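Local coordinates for protein quinoline 2-oxidoreductase large subunit (Pseudomonas putida, PDB 1T3Q) that carries the molybdenum-molybdopterin cytosine dinucleotide cofactor of a molybdenum hydroxylase of the xanthine dehydrogenase family that probably oxidises quinoline at carbon 2, at residues Glu694-Asp699 with Leu703-Leu708; Cys193-Ala198 with Thr362-Ile367. All coordinates share one frame; numbering follows the deposited sequence.

Interaction 1. Residues Glu694-Asp699 with Leu703-Leu708; sequences EVIYDD and LVTTTL
With chi1 at 55°, Thr705 tucks its OG1 between its own backbone N and carbonyl carbon, and this aims the hydroxyl at Ile696. Ile696 N donates to Thr705 OG1 at 2.8 Å with an N-H...O angle of 156°. The Thr705 methyl, CG2, is anti to the carbonyl carbon and lies 3.6 Å from Glu694 O. Tyr697 has CG anti to its carbonyl carbon (chi1 -80°). Its CB points away from Leu703-Leu708, yet the ring turns back so that one face meets Leu703. Leu703 CG sits over this face, 4.2 Å from the Tyr697 ring centroid and displaced toward the rim, a CH-pi contact. Leu703 CD2 continues to Val695 CG1 at 3.8 Å.

The main chain adds one bond, from Val704 N to Ile696 O at 2.8 Å. Ile696 is therefore held through both its N and its O, one by a side chain and one by backbone. Next to this bond Val704 CG2 presses on Ile696 CB at 3.4 Å, tighter than usual for two carbons. Val704 CG1 lies near the carboxylate of Asp698. Ile257 of the medium subunit packs on Ile696, Val704 and Thr705.

Asp698 OD1 accepts from Phe700 N and Gln702 N in the connecting bend, the first of these closing an Asx turn. The two runs are antiparallel, with Tyr697 CA and Leu703 CA 4.5 Å apart. Together they make a hairpin-like loop with a single beta bridge, after helix 672-692 within the molybdopterin-binding domain.

Interaction 2. Residues Cys193-Ala198 with Thr362-Ile367; sequences CGRVSA and TNKCPI
Arg195 pushes its guanidinium into the bend formed by Thr362-Ile367. This joins two loops of the molybdopterin-binding domain. They follow strands 185-193 and 352-360, which belong to one mixed sheet. The chain of Arg195 is extended from CG to NE, and it makes the whole of its segment's share of the contact.

The hydrogen bonds converge on one carbonyl. Arg195 NH1 donates to Cys365 O at 2.7 Å with an N-H...O angle of 167°. The oxygen lies close to the guanidinium plane, while the donor is tilted 25° from the carbonyl plane. Arg195 NH2 adds a weak bond to Cys365 O at 3.4 Å.

The charged contacts centre on Asp322. Its OD1 pairs with Arg195 NH2 and is also hydrogen-bonded to Thr362 OG1; its OD2 pairs with Lys364 NZ. Arg195 NE and Lys364 NZ are 4.8 Å apart, and the shared carboxylate probably offsets their like charges. Gln297 OE1 takes the N-H of Arg195 NE. The buried guanidinium is thus gripped at NE, NH1 and NH2, which fixes its rotation.

Van der Waals packing covers both faces of the same group. Lys364 CB covers one face, toward the rim, at 3.8 Å from Arg195 CZ. Lys364 CD runs on past Arg195 NE at 3.8 Å. On the opposite face Ile367 CD1 stands over the centre, 4.0 Å from Arg195 CZ. With an alanine in place of Arg195, Cys365 O and Gln297 OE1 would probably lose this donor, Asp322 one of its two positive partners, and a gap would open between Lys364 and Ile367. Beside the bonded carbonyl, Cys365 SG comes within 3.7 Å of Arg195 NH1.

How the interactions relate
Interaction 2 comes first along the chain, and both of its segments precede interaction 1. Their centres are about 10 Å apart, on the same side of the chain's centre, and they touch. Val695 N probably donates to Arg195 O (2.8 Å). Tyr697 OH is probably hydrogen-bonded to Cys365 N (3.0 Å), and its ring packs on Lys364 and Arg195. Helix 285-291 lies against both, through Leu703 and Ser197. The two contacts fall in different molybdopterin-binding regions of the chain. The hairpin-like loop of 694-708 therefore joins the second region to loops of the first. The side chain of Ile367 is about 11 Å from the bound dioxosulfidomolybdenum ion.

Interaction 1. Residues Glu694-Asp699 with Leu703-Leu708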
# COMPACT_ATOMS: atom_id res chain seq x y z
N GLU B 694 7.64 35.10 -16.59
CA GLU B 694 8.47 34.86 -17.76
C GLU B 694 9.70 34.03 -17.43
O GLU B 694 10.50 34.38 -16.56
CB GLU B 694 8.92 36.17 -18.44
CG GLU B 694 9.49 35.87 -19.84
CD GLU B 694 9.79 37.10 -20.68
OE1 GLU B 694 10.16 36.91 -21.86
OE2 GLU B 694 9.66 38.24 -20.18
N VAL B 695 9.82 32.90 -18.12
CA VAL B 695 10.98 32.03 -17.98
C VAL B 695 11.90 32.64 -19.02
O VAL B 695 11.53 32.76 -20.19
CB VAL B 695 10.63 30.57 -18.35
CG1 VAL B 695 11.91 29.77 -18.61
CG2 VAL B 695 9.83 29.92 -17.22
N ILE B 696 13.09 33.05 -18.60
CA ILE B 696 14.00 33.71 -19.52
C ILE B 696 15.32 33.00 -19.83
O ILE B 696 16.06 32.61 -18.93
CB ILE B 696 14.35 35.13 -19.01
CG1 ILE B 696 13.07 35.93 -18.76
CG2 ILE B 696 15.24 35.85 -20.03
CD1 ILE B 696 13.31 37.28 -18.14
N TYR B 697 15.59 32.86 -21.13
CA TYR B 697 16.84 32.27 -21.61
C TYR B 697 17.60 33.46 -22.20
O TYR B 697 17.02 34.25 -22.95
CB TYR B 697 16.60 31.24 -22.71
CG TYR B 697 16.17 29.87 -22.24
CD1 TYR B 697 14.82 29.52 -22.16
CD2 TYR B 697 17.12 28.90 -21.91
CE1 TYR B 697 14.43 28.24 -21.77
CE2 TYR B 697 16.73 27.62 -21.51
CZ TYR B 697 15.39 27.29 -21.45
OH TYR B 697 15.01 26.03 -21.06
N ASP B 698 18.88 33.61 -21.86
CA ASP B 698 19.64 34.74 -22.39
C ASP B 698 20.19 34.43 -23.77
O ASP B 698 19.93 33.38 -24.33
CB ASP B 698 20.78 35.14 -21.45
CG ASP B 698 21.82 34.05 -21.27
OD1 ASP B 698 21.96 33.18 -22.15
OD2 ASP B 698 22.52 34.08 -20.23
N ASP B 699 20.96 35.37 -24.31
CA ASP B 699 21.54 35.22 -25.64
C ASP B 699 22.49 34.03 -25.81
O ASP B 699 22.89 33.72 -26.93
CB ASP B 699 22.26 36.51 -26.04
CG ASP B 699 21.30 37.67 -26.25
OD1 ASP B 699 21.77 38.82 -26.34
OD2 ASP B 699 20.08 37.42 -26.33
N LEU B 703 19.58 29.56 -18.70
CA LEU B 703 18.27 29.79 -18.11
C LEU B 703 18.53 30.73 -16.93
O LEU B 703 19.09 30.32 -15.92
CB LEU B 703 17.68 28.48 -17.60
CG LEU B 703 16.16 28.28 -17.62
CD1 LEU B 703 15.81 27.17 -16.64
CD2 LEU B 703 15.43 29.55 -17.26
N VAL B 704 18.12 31.99 -17.07
CA VAL B 704 18.36 32.96 -16.01
C VAL B 704 17.27 33.00 -14.94
O VAL B 704 17.44 33.64 -13.90
CB VAL B 704 18.54 34.38 -16.60
CG1 VAL B 704 19.63 34.36 -17.66
CG2 VAL B 704 17.24 34.87 -17.20
N THR B 705 16.16 32.31 -15.18
CA THR B 705 15.08 32.27 -14.20
C THR B 705 14.89 30.84 -13.69
O THR B 705 14.30 30.00 -14.37
CB THR B 705 13.74 32.76 -14.82
OG1 THR B 705 13.45 31.99 -15.99
CG2 THR B 705 13.84 34.23 -15.20
N THR B 706 15.41 30.56 -12.50
CA THR B 706 15.29 29.23 -11.92
C THR B 706 14.78 29.25 -10.48
O THR B 706 14.77 28.22 -9.82
CB THR B 706 16.64 28.46 -11.95
OG1 THR B 706 17.64 29.23 -11.26
CG2 THR B 706 17.10 28.22 -13.38
N THR B 707 14.36 30.42 -10.01
CA THR B 707 13.86 30.53 -8.64
C THR B 707 12.58 31.37 -8.57
O THR B 707 12.27 32.11 -9.49
CB THR B 707 14.89 31.19 -7.70
OG1 THR B 707 14.99 32.58 -8.01
CG2 THR B 707 16.26 30.55 -7.88
N LEU B 708 11.85 31.24 -7.47
CA LEU B 708 10.62 31.99 -7.27
C LEU B 708 10.92 33.46 -7.01
O LEU B 708 10.01 34.28 -6.89
CB LEU B 708 9.83 31.38 -6.11
CG LEU B 708 8.55 30.59 -6.44
CD1 LEU B 708 8.65 29.87 -7.77
CD2 LEU B 708 8.28 29.62 -5.31

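Interaction 2. Residues Cys193-Ala198 with Thr362-Ile367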
# COMPACT_ATOMS: atom_id res chain seq x y z
N CYS B 193 4.71 36.05 -27.04
CA CYS B 193 4.54 35.63 -25.66
C CYS B 193 5.83 34.95 -25.25
O CYS B 193 6.40 34.17 -26.02
CB CYS B 193 3.38 34.64 -25.52
SG CYS B 193 1.79 35.25 -26.11
N GLY B 194 6.30 35.23 -24.04
CA GLY B 194 7.51 34.59 -23.58
C GLY B 194 7.17 33.23 -23.00
O GLY B 194 6.00 32.88 -22.88
N ARG B 195 8.18 32.45 -22.65
CA ARG B 195 7.93 31.15 -22.05
C ARG B 195 7.44 31.39 -20.63
O ARG B 195 7.76 32.41 -20.01
CB ARG B 195 9.21 30.32 -21.99
CG ARG B 195 9.63 29.72 -23.31
CD ARG B 195 10.88 28.85 -23.20
NE ARG B 195 11.10 28.16 -24.47
CZ ARG B 195 11.37 26.86 -24.59
NH1 ARG B 195 11.47 26.10 -23.52
NH2 ARG B 195 11.51 26.32 -25.80
N VAL B 196 6.64 30.45 -20.14
CA VAL B 196 6.15 30.49 -18.77
C VAL B 196 6.21 29.06 -18.28
O VAL B 196 6.38 28.13 -19.08
CB VAL B 196 4.69 31.00 -18.66
CG1 VAL B 196 4.60 32.43 -19.16
CG2 VAL B 196 3.74 30.09 -19.42
N SER B 197 6.09 28.88 -16.97
CA SER B 197 6.09 27.55 -16.37
C SER B 197 4.74 27.36 -15.69
O SER B 197 4.18 28.32 -15.16
CB SER B 197 7.20 27.44 -15.32
OG SER B 197 7.08 26.21 -14.61
N ALA B 198 4.22 26.13 -15.71
CA ALA B 198 2.95 25.84 -15.05
C ALA B 198 3.16 26.16 -13.57
O ALA B 198 2.22 26.52 -12.85
CB ALA B 198 2.59 24.37 -15.23
N THR B 362 14.92 24.57 -30.73
CA THR B 362 15.88 25.51 -30.17
C THR B 362 16.57 24.75 -29.04
O THR B 362 16.06 23.73 -28.58
CB THR B 362 15.18 26.75 -29.58
OG1 THR B 362 14.26 26.35 -28.56
CG2 THR B 362 14.43 27.52 -30.66
N ASN B 363 17.72 25.23 -28.61
CA ASN B 363 18.43 24.55 -27.54
C ASN B 363 17.93 25.03 -26.17
O ASN B 363 18.63 25.72 -25.44
CB ASN B 363 19.94 24.75 -27.69
CG ASN B 363 20.49 23.97 -28.88
OD1 ASN B 363 20.93 24.56 -29.87
ND2 ASN B 363 20.45 22.65 -28.79
N LYS B 364 16.70 24.64 -25.86
CA LYS B 364 16.04 24.99 -24.61
C LYS B 364 15.25 23.75 -24.22
O LYS B 364 15.15 22.81 -25.00
CB LYS B 364 15.08 26.15 -24.83
CG LYS B 364 15.74 27.40 -25.38
CD LYS B 364 14.72 28.47 -25.72
CE LYS B 364 15.40 29.68 -26.34
NZ LYS B 364 14.46 30.78 -26.66
N CYS B 365 14.69 23.72 -23.01
CA CYS B 365 13.94 22.54 -22.66
C CYS B 365 12.72 22.51 -23.58
O CYS B 365 12.26 23.55 -24.06
CB CYS B 365 13.51 22.57 -21.19
SG CYS B 365 12.14 23.64 -20.87
N PRO B 366 12.21 21.32 -23.87
CA PRO B 366 11.05 21.23 -24.76
C PRO B 366 9.83 22.03 -24.31
O PRO B 366 9.54 22.14 -23.11
CB PRO B 366 10.77 19.72 -24.84
CG PRO B 366 11.54 19.13 -23.69
CD PRO B 366 12.74 19.98 -23.56
N ILE B 367 9.15 22.60 -25.28
CA ILE B 367 7.94 23.35 -25.01
C ILE B 367 6.92 22.27 -24.69
O ILE B 367 7.02 21.15 -25.18
CB ILE B 367 7.50 24.17 -26.25
CG1 ILE B 367 6.65 25.36 -25.82
CG2 ILE B 367 6.73 23.29 -27.23
CD1 ILE B 367 7.43 26.42 -25.06